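TfuB1 (Thermobifida fusca, PDB 6JX3) binds the leader peptide of a lasso peptide precursor as the RRE-type recognition protein of the biosynthetic pathway, probably presenting the precursor for processing. Local coordinates at residues P21-A26 and L34-S39. Sequence-based numbering, arbitrary orientation.
With ZN (zinc ion), chain C.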
loop_
_atom_site.group_PDB
_atom_site.type_symbol
_atom_site.label_atom_id
_atom_site.label_comp_id
_atom_site.label_asym_id
_atom_site.label_seq_id
_atom_site.Cartn_x
_atom_site.Cartn_y
_atom_site.Cartn_z
ATOM N N PRO A 21 -2.410 5.940 -13.437
ATOM C CA PRO A 21 -2.043 7.344 -13.694
ATOM C C PRO A 21 -2.896 8.352 -12.952
ATOM O O PRO A 21 -2.418 9.460 -12.669
ATOM C CB PRO A 21 -2.225 7.487 -15.213
ATOM C CG PRO A 21 -2.274 6.106 -15.743
ATOM C CD PRO A 21 -2.790 5.224 -14.663
ATOM N N GLU A 22 -4.145 8.013 -12.643
ATOM C CA GLU A 22 -5.070 8.945 -12.012
ATOM C C GLU A 22 -4.978 8.946 -10.488
ATOM O O GLU A 22 -5.774 9.630 -9.827
ATOM C CB GLU A 22 -6.505 8.631 -12.452
ATOM C CG GLU A 22 -7.105 7.367 -11.838
ATOM C CD GLU A 22 -6.790 6.083 -12.608
ATOM O OE1 GLU A 22 -5.867 6.055 -13.452
ATOM O OE2 GLU A 22 -7.472 5.071 -12.364
ATOM N N ILE A 23 -4.012 8.231 -9.919
ATOM C CA ILE A 23 -3.892 8.100 -8.472
ATOM C C ILE A 23 -2.996 9.204 -7.932
ATOM O O ILE A 23 -1.886 9.419 -8.430
ATOM C CB ILE A 23 -3.332 6.721 -8.092
ATOM C CG1 ILE A 23 -4.210 5.599 -8.650
ATOM C CG2 ILE A 23 -3.170 6.633 -6.578
ATOM C CD1 ILE A 23 -5.692 5.704 -8.243
ATOM N N SER A 24 -3.476 9.914 -6.913
ATOM C CA SER A 24 -2.685 10.883 -6.170
ATOM C C SER A 24 -2.490 10.378 -4.749
ATOM O O SER A 24 -3.270 9.566 -4.250
ATOM C CB SER A 24 -3.362 12.262 -6.148
ATOM O OG SER A 24 -3.438 12.811 -7.452
ATOM N N VAL A 25 -1.450 10.883 -4.091
ATOM C CA VAL A 25 -1.102 10.475 -2.740
ATOM C C VAL A 25 -1.037 11.695 -1.841
ATOM O O VAL A 25 -0.568 12.759 -2.257
ATOM C CB VAL A 25 0.258 9.752 -2.714
ATOM C CG1 VAL A 25 0.530 9.173 -1.328
ATOM C CG2 VAL A 25 0.329 8.686 -3.821
ATOM N N ALA A 26 -1.464 11.536 -0.597
ATOM C CA ALA A 26 -1.250 12.569 0.405
ATOM C C ALA A 26 -0.762 11.920 1.692
ATOM O O ALA A 26 -1.188 10.815 2.038
ATOM C CB ALA A 26 -2.531 13.369 0.671
ATOM N N LEU A 34 -4.611 7.520 -0.673
ATOM C CA LEU A 34 -4.542 7.424 -2.123
ATOM C C LEU A 34 -5.891 7.845 -2.673
ATOM O O LEU A 34 -6.925 7.375 -2.196
ATOM C CB LEU A 34 -4.231 6.000 -2.592
ATOM C CG LEU A 34 -2.857 5.410 -2.254
ATOM C CD1 LEU A 34 -2.718 4.000 -2.817
ATOM C CD2 LEU A 34 -1.803 6.277 -2.822
ATOM N N LEU A 35 -5.875 8.727 -3.659
ATOM C CA LEU A 35 -7.089 9.271 -4.243
ATOM C C LEU A 35 -7.140 8.888 -5.706
ATOM O O LEU A 35 -6.172 9.111 -6.439
ATOM C CB LEU A 35 -7.126 10.796 -4.100
ATOM C CG LEU A 35 -8.123 11.504 -5.013
ATOM C CD1 LEU A 35 -9.557 11.213 -4.544
ATOM C CD2 LEU A 35 -7.823 12.998 -5.014
ATOM N N ASP A 36 -8.267 8.327 -6.137
ATOM C CA ASP A 36 -8.496 8.074 -7.551
ATOM C C ASP A 36 -9.224 9.273 -8.140
ATOM O O ASP A 36 -10.395 9.508 -7.830
ATOM C CB ASP A 36 -9.301 6.797 -7.746
ATOM C CG ASP A 36 -9.395 6.398 -9.197
ATOM O OD1 ASP A 36 -9.783 7.231 -10.040
ATOM O OD2 ASP A 36 -9.065 5.239 -9.502
ATOM N N GLY A 37 -8.531 10.020 -8.999
ATOM C CA GLY A 37 -9.057 11.269 -9.521
ATOM C C GLY A 37 -10.188 11.107 -10.505
ATOM O O GLY A 37 -10.863 12.093 -10.819
ATOM N N ARG A 38 -10.406 9.894 -11.002
ATOM C CA ARG A 38 -11.499 9.657 -11.939
ATOM C C ARG A 38 -12.753 9.217 -11.192
ATOM O O ARG A 38 -13.827 9.807 -11.339
ATOM C CB ARG A 38 -11.069 8.593 -12.955
ATOM C CG ARG A 38 -9.916 9.010 -13.847
ATOM C CD ARG A 38 -9.434 7.791 -14.617
ATOM N NE ARG A 38 -8.225 8.038 -15.392
ATOM C CZ ARG A 38 -7.649 7.119 -16.159
ATOM N NH1 ARG A 38 -8.186 5.908 -16.257
ATOM N NH2 ARG A 38 -6.553 7.410 -16.844
ATOM N N SER A 39 -12.614 8.173 -10.372
ATOM C CA SER A 39 -13.762 7.606 -9.672
ATOM C C SER A 39 -14.102 8.396 -8.429
ATOM O O SER A 39 -15.235 8.323 -7.941
ATOM C CB SER A 39 -13.470 6.174 -9.260
ATOM O OG SER A 39 -12.465 6.174 -8.250
HETATM ZN ZN ZN C . -9.152 4.744 -11.449
HETATM O O HOH W 1 -9.160 2.642 -11.205
#
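Zinc sits just beyond the strand ends, where one more backbone bond, Gly37 N to Glu22 O (2.9 Å), joins the segments; Glu22 OE2 at 1.9 Å, Asp36 OD2 at 2.0 Å and a water hold it. Glu22 reaches it with CG in the crowded position between N and C (chi1 73°) and a bend at chi2; its carboxylate plane is turned 65° from that of Asp36. Arg20 NE also hydrogen-bonds to Glu22 OE2. Asp36 OD1 serves the turn, accepting from Arg38 N on its anti lone pair, an Asx turn, and from Ser39 N above the carboxylate plane. Behind the metal, strands 23-27 and 32-36 form the first hairpin of the three-stranded antiparallel sheet of this PqqD-like, leader-binding fold. Ser24 and Leu35 are a hydrogen-bonded pair, Ser24 N to Leu35 O 2.9 Å and Leu35 N to Ser24 O 2.8 Å. Tight packing is on the face of Ile23, Val25 and Leu34, where Val25 CG2 presses on Leu34 CD2 at 3.4 Å. Ile23 CG2 meets Leu34 CD2 and its CD1 lies 3.6 Å from Asp36 OD2; an alanine here would probably lose the apolar cover on both. The opposite face is looser: Ser24 is exposed, while Leu35 packs on an aromatic side chain of the bound peptide. On the solvent side, Glu22 OE1 lies over the Arg38 guanidinium face, its long salt bridge to Arg38 NE (3.6 Å) one of charges alone.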